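Long-range contact in calcium-regulated actin-bundling protein (Dictyostelium discoideum, PDB 4X3N), which binds and bundles actin filaments under calcium control and may contribute to the structure and reorganization of filopodia and pseudopodia during cell movement: residues Q105-C110 with S125-L130. Numbering follows the deposited sequence.
Sequences QLCKFC and SQPQML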
loop_
_atom_site.group_PDB
_atom_site.type_symbol
_atom_site.label_atom_id
_atom_site.label_comp_id
_atom_site.label_asym_id
_atom_site.label_seq_id
_atom_site.Cartn_x
_atom_site.Cartn_y
_atom_site.Cartn_z
ATOM N N GLN A 105 1.288 -20.454 -7.573
ATOM C CA GLN A 105 0.074 -21.107 -7.991
ATOM C C GLN A 105 0.154 -21.573 -9.451
ATOM O O GLN A 105 -0.293 -22.669 -9.736
ATOM C CB GLN A 105 -1.149 -20.241 -7.689
ATOM C CG GLN A 105 -2.482 -20.807 -8.118
ATOM C CD GLN A 105 -2.738 -22.251 -7.653
ATOM O OE1 GLN A 105 -2.350 -22.663 -6.542
ATOM N NE2 GLN A 105 -3.419 -23.020 -8.509
ATOM N N LEU A 106 0.777 -20.798 -10.342
ATOM C CA LEU A 106 0.970 -21.197 -11.707
ATOM C C LEU A 106 1.732 -22.496 -11.836
ATOM O O LEU A 106 1.370 -23.372 -12.630
ATOM C CB LEU A 106 1.785 -20.175 -12.477
ATOM C CG LEU A 106 1.072 -19.022 -13.163
ATOM C CD1 LEU A 106 2.089 -18.175 -13.902
ATOM C CD2 LEU A 106 -0.080 -19.471 -14.089
ATOM N N CYS A 107 2.803 -22.587 -11.078
ATOM C CA CYS A 107 3.669 -23.741 -11.096
ATOM C C CYS A 107 2.928 -24.931 -10.525
ATOM O O CYS A 107 3.050 -26.011 -11.050
ATOM C CB CYS A 107 4.940 -23.488 -10.274
ATOM S SG CYS A 107 6.093 -22.267 -10.949
ATOM N N LYS A 108 2.126 -24.720 -9.500
ATOM C CA LYS A 108 1.424 -25.841 -8.889
ATOM C C LYS A 108 0.384 -26.379 -9.867
ATOM O O LYS A 108 0.236 -27.595 -10.041
ATOM C CB LYS A 108 0.760 -25.437 -7.584
ATOM C CG LYS A 108 0.302 -26.617 -6.735
ATOM C CD LYS A 108 -0.098 -26.199 -5.320
ATOM C CE LYS A 108 -1.435 -25.474 -5.320
ATOM N NZ LYS A 108 -2.289 -25.816 -4.136
ATOM N N PHE A 109 -0.316 -25.463 -10.521
ATOM C CA PHE A 109 -1.325 -25.845 -11.490
ATOM C C PHE A 109 -0.719 -26.694 -12.598
ATOM O O PHE A 109 -1.176 -27.785 -12.858
ATOM C CB PHE A 109 -2.002 -24.638 -12.081
ATOM C CG PHE A 109 -3.015 -24.988 -13.133
ATOM C CD1 PHE A 109 -2.622 -25.258 -14.433
ATOM C CD2 PHE A 109 -4.370 -25.062 -12.816
ATOM C CE1 PHE A 109 -3.553 -25.594 -15.386
ATOM C CE2 PHE A 109 -5.313 -25.354 -13.786
ATOM C CZ PHE A 109 -4.897 -25.624 -15.065
ATOM N N CYS A 110 0.348 -26.194 -13.194
ATOM C CA CYS A 110 1.015 -26.844 -14.329
ATOM C C CYS A 110 1.735 -28.147 -13.981
ATOM O O CYS A 110 2.062 -28.933 -14.896
ATOM C CB CYS A 110 2.052 -25.889 -14.919
ATOM S SG CYS A 110 1.308 -24.489 -15.797
ATOM N N SER A 125 4.623 -21.735 -22.726
ATOM C CA SER A 125 3.951 -21.083 -21.665
ATOM C C SER A 125 4.282 -21.572 -20.281
ATOM O O SER A 125 3.760 -21.041 -19.356
ATOM C CB SER A 125 2.446 -21.249 -21.868
ATOM O OG SER A 125 2.012 -20.521 -22.969
ATOM N N GLN A 126 5.111 -22.612 -20.115
ATOM C CA GLN A 126 5.241 -23.200 -18.804
ATOM C C GLN A 126 6.045 -22.268 -17.931
ATOM O O GLN A 126 7.076 -21.793 -18.363
ATOM C CB GLN A 126 5.978 -24.564 -18.844
ATOM C CG GLN A 126 5.127 -25.679 -19.472
ATOM C CD GLN A 126 3.688 -25.641 -19.035
ATOM O OE1 GLN A 126 3.342 -26.041 -17.908
ATOM N NE2 GLN A 126 2.812 -25.221 -19.953
ATOM N N PRO A 127 5.608 -22.051 -16.689
ATOM C CA PRO A 127 6.399 -21.240 -15.743
ATOM C C PRO A 127 7.604 -22.027 -15.237
ATOM O O PRO A 127 7.744 -23.186 -15.573
ATOM C CB PRO A 127 5.452 -20.988 -14.609
ATOM C CG PRO A 127 4.482 -22.138 -14.670
ATOM C CD PRO A 127 4.370 -22.579 -16.087
ATOM N N GLN A 128 8.434 -21.385 -14.439
ATOM C CA GLN A 128 9.614 -22.016 -13.857
ATOM C C GLN A 128 9.524 -21.919 -12.355
ATOM O O GLN A 128 9.219 -20.866 -11.783
ATOM C CB GLN A 128 10.876 -21.338 -14.391
ATOM C CG GLN A 128 12.162 -21.640 -13.616
ATOM C CD GLN A 128 13.326 -20.751 -14.063
ATOM O OE1 GLN A 128 13.176 -19.529 -14.302
ATOM N NE2 GLN A 128 14.502 -21.355 -14.189
ATOM N N MET A 129 9.810 -23.022 -11.696
ATOM C CA MET A 129 9.725 -23.048 -10.245
ATOM C C MET A 129 10.961 -22.311 -9.740
ATOM O O MET A 129 12.037 -22.447 -10.303
ATOM C CB MET A 129 9.696 -24.492 -9.709
ATOM C CG MET A 129 9.311 -24.589 -8.246
ATOM S SD MET A 129 7.525 -24.409 -7.987
ATOM C CE MET A 129 7.295 -22.801 -7.179
ATOM N N LEU A 130 10.803 -21.528 -8.690
ATOM C CA LEU A 130 11.928 -20.844 -8.107
ATOM C C LEU A 130 11.716 -20.690 -6.641
ATOM O O LEU A 130 10.562 -20.523 -6.197
ATOM C CB LEU A 130 12.029 -19.445 -8.690
ATOM C CG LEU A 130 12.353 -19.229 -10.137
ATOM C CD1 LEU A 130 12.274 -17.736 -10.356
ATOM C CD2 LEU A 130 13.752 -19.763 -10.449
#
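P127 sits against C107 and C110, one turn apart on helix 96-111, and this helix-against-loop packing joins that helix to the extended connection that leads into helix 132-143, the helix just ahead of the EF-hand-like calcium loop. The proline ring meets the helix with its three methylene carbons. At one end CD touches C110 SG at 3.6 Å, and at the other CB lies 3.9 Å from C107 SG. Between them CG approaches the L106 peptide, 3.9 Å from L106 O, and also reaches L106 CB. Both cysteines carry SG anti to the carbonyl carbon, beside the backbone N (chi1 -68° for C107 and -71° for C110), which sets the two sulfurs at the two ends of the same ring.

The loop continues past C107, whose SG is also 3.5 Å from Q128 O; that carbonyl accepts a hydrogen bond from R135 of helix 132-143. M129 then folds back: the bend at chi2 (78°) brings SD to 3.6 Å from C107 CB, and the further bend at chi3 puts CE near the same carbon. M129 is exposed, and its side chain also touches E104 and E111 of helix 96-111.

At the C110 end, Q126 turns its amide toward the helix, while its backbone O receives a bond from Q160 NE2. The side-chain NE2 is hydrogen-bonded to Y122 O, in the chain leading up to the loop. With the amide nitrogen engaged there, the carbonyl end of the side chain faces C110, and Q126 OE1 rests 3.3 Å from both C110 CB and C110 SG.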